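Local coordinates for protein multi-copper Oxidase CueO (Ochrobactrum, PDB 6EVG) that probably uses its copper centres to couple one-electron oxidation of phenolic substrates to reduction of oxygen, as laccases do, and acts on lignin model compounds and lignosulfonate, at residues N82-G94 with L101-E113. Sequence-based numbering, arbitrary orientation.
Sequences NGMDEGTTLHWHG and LDGGPHNVIAAGE. With EDO (1,2-ethanediol), chain C.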
ATOM      1  N   ASN A  82       5.470 -14.651  15.279  1.00  8.56           N
ATOM      2  CA  ASN A  82       6.113 -13.457  15.797  1.00  8.72           C
ATOM      3  C   ASN A  82       7.396 -13.809  16.462  1.00  8.49           C
ATOM      4  O   ASN A  82       7.420 -14.290  17.596  1.00 10.15           O
ATOM      5  CB  ASN A  82       5.190 -12.715  16.752  1.00  9.52           C
ATOM      6  CG  ASN A  82       5.804 -11.440  17.261  1.00  8.65           C
ATOM      7  OD1 ASN A  82       6.907 -11.059  16.817  1.00  9.72           O
ATOM      8  ND2 ASN A  82       5.127 -10.717  18.142  1.00  9.50           N
ATOM      9  N   GLY A  83       8.522 -13.652  15.750  1.00  8.65           N
ATOM     10  CA  GLY A  83       9.808 -13.891  16.285  1.00  9.35           C
ATOM     11  C   GLY A  83      10.462 -12.718  16.987  1.00  8.96           C
ATOM     12  O   GLY A  83      11.654 -12.756  17.282  1.00 10.74           O
ATOM     13  N   MET A  84       9.690 -11.661  17.280  1.00  8.97           N
ATOM     14  CA  MET A  84      10.190 -10.486  17.990  1.00  9.23           C
ATOM     15  C   MET A  84       9.852 -10.531  19.483  1.00  9.16           C
ATOM     16  O   MET A  84       9.045 -11.332  19.932  1.00 10.89           O
ATOM     17  CB  MET A  84       9.647  -9.222  17.355  1.00  9.39           C
ATOM     18  CG  MET A  84       9.916  -9.150  15.872  1.00  9.44           C
ATOM     19  SD  MET A  84       9.530  -7.527  15.117  1.00  9.10           S
ATOM     20  CE  MET A  84       7.797  -7.383  15.488  1.00 10.39           C
ATOM     21  N   ASP A  85      10.462  -9.608  20.215  1.00  9.23           N
ATOM     22  CA  ASP A  85      10.247  -9.430  21.670  1.00  9.65           C
ATOM     23  C   ASP A  85       9.115  -8.469  22.021  1.00  9.13           C
ATOM     24  O   ASP A  85       8.956  -8.109  23.180  1.00 10.26           O
ATOM     25  CB  ASP A  85      11.533  -9.077  22.369  1.00 10.29           C
ATOM     26  CG  ASP A  85      12.087  -7.740  21.975  1.00 11.50           C
ATOM     27  OD1 ASP A  85      11.402  -6.961  21.301  1.00 12.29           O
ATOM     28  OD2 ASP A  85      13.261  -7.512  22.295  1.00 14.82           O
ATOM     29  N   GLU A  86       8.304  -8.109  21.024  1.00  9.11           N
ATOM     30  CA  GLU A  86       7.163  -7.249  21.216  1.00  9.06           C
ATOM     31  C   GLU A  86       6.022  -7.747  20.308  1.00  8.33           C
ATOM     32  O   GLU A  86       6.287  -8.401  19.306  1.00  9.39           O
ATOM     33  CB  GLU A  86       7.454  -5.772  20.932  1.00  9.98           C
ATOM     34  CG  GLU A  86       7.930  -5.514  19.498  1.00 10.63           C
ATOM     35  CD  GLU A  86       8.006  -4.067  19.090  1.00 11.22           C
ATOM     36  OE1 GLU A  86       7.192  -3.230  19.572  1.00 14.42           O
ATOM     37  OE2 GLU A  86       8.840  -3.740  18.203  1.00 14.96           O
ATOM     38  N   GLY A  87       4.799  -7.357  20.663  1.00  8.49           N
ATOM     39  CA  GLY A  87       3.652  -7.765  19.867  1.00  8.68           C
ATOM     40  C   GLY A  87       3.682  -7.202  18.449  1.00  8.50           C
ATOM     41  O   GLY A  87       4.201  -6.103  18.219  1.00  9.32           O
ATOM     42  N   THR A  88       3.062  -7.934  17.532  1.00  8.29           N
ATOM     43  CA  THR A  88       2.938  -7.438  16.155  1.00  8.27           C
ATOM     44  C   THR A  88       1.634  -7.988  15.568  1.00  8.34           C
ATOM     45  O   THR A  88       0.960  -8.820  16.171  1.00  9.03           O
ATOM     46  CB  THR A  88       4.176  -7.817  15.327  1.00  8.50           C
ATOM     47  OG1 THR A  88       4.195  -7.050  14.122  1.00  9.64           O
ATOM     48  CG2 THR A  88       4.195  -9.270  14.913  1.00  9.45           C
ATOM     49  N   THR A  89       1.333  -7.553  14.330  1.00  8.55           N
ATOM     50  CA  THR A  89       0.197  -8.055  13.599  1.00  9.32           C
ATOM     51  C   THR A  89       0.530  -7.996  12.105  1.00  8.02           C
ATOM     52  O   THR A  89       1.504  -7.332  11.749  1.00  9.18           O
ATOM     53  CB  THR A  89      -1.091  -7.147  13.815  1.00 10.98           C
ATOM     54  OG1 THR A  89      -0.803  -5.782  13.402  1.00 12.45           O
ATOM     55  CG2 THR A  89      -1.616  -7.130  15.208  1.00 12.13           C
ATOM     56  N   LEU A  90      -0.299  -8.625  11.299  1.00  7.91           N
ATOM     57  CA  LEU A  90      -0.296  -8.338   9.849  1.00  7.72           C
ATOM     58  C   LEU A  90      -1.732  -8.055   9.423  1.00  7.83           C
ATOM     59  O   LEU A  90      -2.635  -8.862   9.691  1.00  9.30           O
ATOM     60  CB  LEU A  90       0.293  -9.461   9.014  1.00  8.10           C
ATOM     61  CG  LEU A  90       1.782  -9.709   9.242  1.00  8.59           C
ATOM     62  CD1 LEU A  90       2.258 -10.939   8.502  1.00 10.09           C
ATOM     63  CD2 LEU A  90       2.651  -8.518   8.827  1.00  8.90           C
ATOM     64  N   HIS A  91      -1.929  -6.921   8.749  1.00  7.30           N
ATOM     65  CA  HIS A  91      -3.158  -6.589   8.035  1.00  7.47           C
ATOM     66  C   HIS A  91      -3.004  -7.008   6.569  1.00  7.00           C
ATOM     67  O   HIS A  91      -2.015  -6.651   5.934  1.00  7.55           O
ATOM     68  CB  HIS A  91      -3.429  -5.061   8.152  1.00  8.01           C
ATOM     69  CG  HIS A  91      -4.402  -4.478   7.195  1.00  7.92           C
ATOM     70  ND1 HIS A  91      -5.641  -4.999   6.937  1.00  8.42           N
ATOM     71  CD2 HIS A  91      -4.317  -3.327   6.458  1.00  8.68           C
ATOM     72  CE1 HIS A  91      -6.254  -4.209   6.034  1.00  8.79           C
ATOM     73  NE2 HIS A  91      -5.472  -3.184   5.752  1.00  9.07           N
ATOM     74  N   TRP A  92      -3.978  -7.771   6.095  1.00  7.01           N
ATOM     75  CA  TRP A  92      -3.999  -8.288   4.728  1.00  7.41           C
ATOM     76  C   TRP A  92      -4.641  -7.181   3.863  1.00  7.18           C
ATOM     77  O   TRP A  92      -5.848  -7.169   3.608  1.00  8.46           O
ATOM     78  CB  TRP A  92      -4.759  -9.611   4.644  1.00  7.70           C
ATOM     79  CG  TRP A  92      -4.404 -10.627   5.659  1.00  7.51           C
ATOM     80  CD1 TRP A  92      -5.252 -11.163   6.557  1.00  8.23           C
ATOM     81  CD2 TRP A  92      -3.129 -11.255   5.871  1.00  8.10           C
ATOM     82  NE1 TRP A  92      -4.608 -12.061   7.367  1.00  8.65           N
ATOM     83  CE2 TRP A  92      -3.292 -12.138   6.991  1.00  8.11           C
ATOM     84  CE3 TRP A  92      -1.867 -11.179   5.264  1.00  8.20           C
ATOM     85  CZ2 TRP A  92      -2.232 -12.897   7.477  1.00  9.19           C
ATOM     86  CZ3 TRP A  92      -0.827 -11.920   5.766  1.00  8.49           C
ATOM     87  CH2 TRP A  92      -1.020 -12.776   6.875  1.00  8.43           C
ATOM     88  N   HIS A  93      -3.793  -6.238   3.466  1.00  7.24           N
ATOM     89  CA  HIS A  93      -4.170  -4.962   2.805  1.00  7.18           C
ATOM     90  C   HIS A  93      -4.502  -5.229   1.337  1.00  7.41           C
ATOM     91  O   HIS A  93      -3.617  -5.326   0.498  1.00  8.40           O
ATOM     92  CB  HIS A  93      -3.018  -4.000   3.010  1.00  7.19           C
ATOM     93  CG  HIS A  93      -3.301  -2.573   2.655  1.00  7.35           C
ATOM     94  ND1 HIS A  93      -2.725  -1.545   3.396  1.00  7.58           N
ATOM     95  CD2 HIS A  93      -3.988  -2.044   1.618  1.00  7.92           C
ATOM     96  CE1 HIS A  93      -3.065  -0.408   2.802  1.00  8.23           C
ATOM     97  NE2 HIS A  93      -3.817  -0.667   1.727  1.00  8.28           N
ATOM     98  N   GLY A  94      -5.805  -5.351   1.071  1.00  8.41           N
ATOM     99  CA  GLY A  94      -6.328  -5.707  -0.221  1.00  8.70           C
ATOM    100  C   GLY A  94      -6.931  -7.070  -0.350  1.00  8.84           C
ATOM    101  O   GLY A  94      -7.638  -7.374  -1.301  1.00  9.48           O
ATOM    102  N   LEU A 101     -10.387 -12.807  10.355  1.00  8.97           N
ATOM    103  CA  LEU A 101      -9.190 -13.364   9.712  1.00  8.98           C
ATOM    104  C   LEU A 101      -8.114 -12.310   9.456  1.00  9.14           C
ATOM    105  O   LEU A 101      -7.076 -12.659   8.853  1.00 10.81           O
ATOM    106  CB  LEU A 101      -9.541 -14.057   8.413  1.00  9.47           C
ATOM    107  CG  LEU A 101     -10.624 -15.106   8.511  1.00 11.02           C
ATOM    108  CD1 LEU A 101     -10.894 -15.777   7.185  1.00 11.56           C
ATOM    109  CD2 LEU A 101     -10.359 -16.139   9.532  1.00 15.04           C
ATOM    110  N   ASP A 102      -8.346 -11.070   9.901  1.00  8.93           N
ATOM    111  CA  ASP A 102      -7.400  -9.980   9.651  1.00  8.69           C
ATOM    112  C   ASP A 102      -6.756  -9.518  10.930  1.00  8.88           C
ATOM    113  O   ASP A 102      -7.288  -9.764  12.021  1.00 10.89           O
ATOM    114  CB  ASP A 102      -8.156  -8.829   8.968  1.00  9.28           C
ATOM    115  CG  ASP A 102      -7.263  -7.887   8.135  1.00 10.53           C
ATOM    116  OD1 ASP A 102      -6.060  -8.154   8.035  1.00 11.05           O
ATOM    117  OD2 ASP A 102      -7.816  -6.885   7.637  1.00 12.33           O
ATOM    118  N   GLY A 103      -5.596  -8.884  10.822  1.00  9.23           N
ATOM    119  CA  GLY A 103      -4.826  -8.459  11.982  1.00 10.01           C
ATOM    120  C   GLY A 103      -4.955  -6.964  12.268  1.00 10.20           C
ATOM    121  O   GLY A 103      -5.009  -6.136  11.344  1.00 12.94           O
ATOM    122  N   GLY A 104      -4.901  -6.627  13.533  1.00  9.71           N
ATOM    123  CA  GLY A 104      -4.952  -5.258  13.989  1.00 10.01           C
ATOM    124  C   GLY A 104      -4.851  -5.181  15.492  1.00  9.46           C
ATOM    125  O   GLY A 104      -4.569  -6.164  16.148  1.00 10.35           O
ATOM    126  N   PRO A 105      -5.110  -3.995  16.050  1.00 10.07           N
ATOM    127  CA  PRO A 105      -4.797  -3.787  17.498  1.00 10.90           C
ATOM    128  C   PRO A 105      -5.711  -4.550  18.451  1.00 10.63           C
ATOM    129  O   PRO A 105      -5.383  -4.582  19.644  1.00 11.69           O
ATOM    130  CB  PRO A 105      -4.946  -2.268  17.671  1.00 12.56           C
ATOM    131  CG  PRO A 105      -5.831  -1.884  16.563  1.00 13.80           C
ATOM    132  CD  PRO A 105      -5.537  -2.767  15.378  1.00 11.59           C
ATOM    133  N   HIS A 106      -6.816  -5.107  17.975  1.00 10.87           N
ATOM    134  CA  HIS A 106      -7.683  -5.938  18.824  1.00 11.63           C
ATOM    135  C   HIS A 106      -7.263  -7.368  18.882  1.00 12.35           C
ATOM    136  O   HIS A 106      -7.830  -8.168  19.654  1.00 15.47           O
ATOM    137  CB  HIS A 106      -9.135  -5.824  18.401  1.00 12.20           C
ATOM    138  CG  HIS A 106      -9.652  -4.429  18.476  1.00 13.18           C
ATOM    139  ND1 HIS A 106     -10.013  -3.831  19.663  1.00 16.21           N
ATOM    140  CD2 HIS A 106      -9.818  -3.493  17.514  1.00 14.77           C
ATOM    141  CE1 HIS A 106     -10.410  -2.602  19.426  1.00 17.60           C
ATOM    142  NE2 HIS A 106     -10.313  -2.377  18.124  1.00 16.79           N
ATOM    143  N   ASN A 107      -6.273  -7.762  18.079  1.00 11.86           N
ATOM    144  CA  ASN A 107      -5.790  -9.163  18.055  1.00 12.03           C
ATOM    145  C   ASN A 107      -4.310  -9.219  17.777  1.00 11.45           C
ATOM    146  O   ASN A 107      -3.859  -9.871  16.856  1.00 13.79           O
ATOM    147  CB  ASN A 107      -6.646 -10.025  17.111  1.00 11.93           C
ATOM    148  CG  ASN A 107      -6.585  -9.652  15.623  1.00 11.89           C
ATOM    149  OD1 ASN A 107      -6.417  -8.484  15.253  1.00 13.02           O
ATOM    150  ND2 ASN A 107      -6.816 -10.650  14.745  1.00 12.41           N
ATOM    151  N   VAL A 108      -3.531  -8.588  18.627  1.00 11.13           N
ATOM    152  CA  VAL A 108      -2.097  -8.557  18.514  1.00 10.41           C
ATOM    153  C   VAL A 108      -1.524  -9.943  18.769  1.00  9.61           C
ATOM    154  O   VAL A 108      -1.936 -10.644  19.702  1.00 10.88           O
ATOM    155  CB  VAL A 108      -1.526  -7.526  19.514  1.00 12.05           C
ATOM    156  CG1 VAL A 108       0.003  -7.534  19.538  1.00 12.71           C
ATOM    157  CG2 VAL A 108      -2.014  -6.099  19.181  1.00 13.06           C
ATOM    158  N   ILE A 109      -0.530 -10.320  17.967  1.00  9.51           N
ATOM    159  CA  ILE A 109       0.216 -11.557  18.163  1.00  9.33           C
ATOM    160  C   ILE A 109       1.320 -11.306  19.198  1.00  9.08           C
ATOM    161  O   ILE A 109       2.241 -10.515  18.954  1.00  9.70           O
ATOM    162  CB  ILE A 109       0.883 -12.058  16.835  1.00  9.45           C
ATOM    163  CG1 ILE A 109      -0.066 -12.029  15.672  1.00 10.36           C
ATOM    164  CG2 ILE A 109       1.490 -13.450  17.066  1.00 10.19           C
ATOM    165  CD1 ILE A 109       0.618 -12.253  14.362  1.00 11.66           C
ATOM    166  N   ALA A 110       1.197 -11.937  20.350  1.00 10.17           N
ATOM    167  CA  ALA A 110       2.158 -11.722  21.397  1.00 10.65           C
ATOM    168  C   ALA A 110       3.557 -12.173  20.981  1.00 10.48           C
ATOM    169  O   ALA A 110       3.755 -13.056  20.110  1.00 10.89           O
ATOM    170  CB  ALA A 110       1.771 -12.465  22.651  1.00 12.91           C
ATOM    171  N   ALA A 111       4.532 -11.539  21.618  1.00 12.08           N
ATOM    172  CA  ALA A 111       5.926 -11.899  21.399  1.00 11.99           C
ATOM    173  C   ALA A 111       6.144 -13.388  21.480  1.00 12.59           C
ATOM    174  O   ALA A 111       5.723 -14.061  22.464  1.00 14.50           O
ATOM    175  CB  ALA A 111       6.833 -11.246  22.425  1.00 13.21           C
ATOM    176  N   GLY A 112       6.774 -13.953  20.455  1.00 12.94           N
ATOM    177  CA  GLY A 112       7.082 -15.356  20.390  1.00 14.17           C
ATOM    178  C   GLY A 112       5.929 -16.290  19.991  1.00 14.04           C
ATOM    179  O   GLY A 112       6.177 -17.507  19.872  1.00 18.39           O
ATOM    180  N   GLU A 113       4.725 -15.769  19.797  1.00 11.56           N
ATOM    181  CA  GLU A 113       3.570 -16.597  19.508  1.00 11.70           C
ATOM    182  C   GLU A 113       3.238 -16.646  17.983  1.00 10.30           C
ATOM    183  O   GLU A 113       3.873 -15.976  17.196  1.00 11.51           O
ATOM    184  CB  GLU A 113       2.367 -16.118  20.299  1.00 12.15           C
ATOM    185  CG  GLU A 113       2.542 -16.301  21.800  1.00 15.53           C
ATOM    186  CD  GLU A 113       1.225 -16.141  22.611  1.00 20.29           C
ATOM    187  OE1 GLU A 113       0.127 -15.982  22.071  1.00 21.85           O
ATOM    188  OE2 GLU A 113       1.272 -16.228  23.843  1.00 25.68           O
TER
HETATM  189  C1  EDO C 602      -8.682  -5.387  10.655  1.00 14.16           C
HETATM  190  O1  EDO C 602      -8.707  -4.905   9.306  1.00 13.52           O
HETATM  191  C2  EDO C 602      -8.052  -4.510  11.660  1.00 15.15           C
HETATM  192  O2  EDO C 602      -6.780  -4.022  11.203  1.00 14.81           O
HETATM  193  O   HOH W   1      -8.400  -7.279   4.913  1.00 13.26           O
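Thr-88 and Ile-109 face each other as a lone antiparallel hydrogen-bonded pair, joining 82-94 to the loop 101-113 within a cupredoxin domain of this multicopper oxidase: Ile-109 N reaches Thr-88 O at 2.8 Å, and Thr-88 N returns a bond to Ile-109 O. That carbonyl also takes Asn-82 ND2 at 3.0 Å, which comes from above its plane. CG anti to the backbone N (chi1 -178°) sets the Asn-82 amide where ND2 bonds both Ile-109 O and Glu-86 O, while OD1 closes an Asx turn on Met-84 N. Thr-89 CG2 lies against Gly-104 O and Val-108 CA, and OG1 is hydrogen-bonded to His-133 O.

Farther along, the Asp-102 carboxylate ties down strand 91-93, whose His-91 and His-93 form a His-X-His motif like those that ligate the trinuclear copper centre in multicopper oxidases. Its OD2 meets His-91 ND1 at 3.0 Å, in the imidazole plane and on the syn side, with ring and carboxylate turned 35° apart; His-91 NE2 is hydrogen-bonded to His-437 NE2, and His-439 stacks on the ring. OD1 takes Trp-92 N at 2.9 Å and also the amide of Gly-103. An asparagine in place of Asp-102 would probably lose one of these acceptors, leaving His-91 ND1 or Trp-92 N without its mate. An ethanediol, probably from the crystallisation liquor, donates from O1 to Asp-102 OD2 and from O2 to Gly-103 O. Beside the carboxylate, the indole edge puts Trp-92 NE1 2.9 Å from Leu-101 O, in the carbonyl plane.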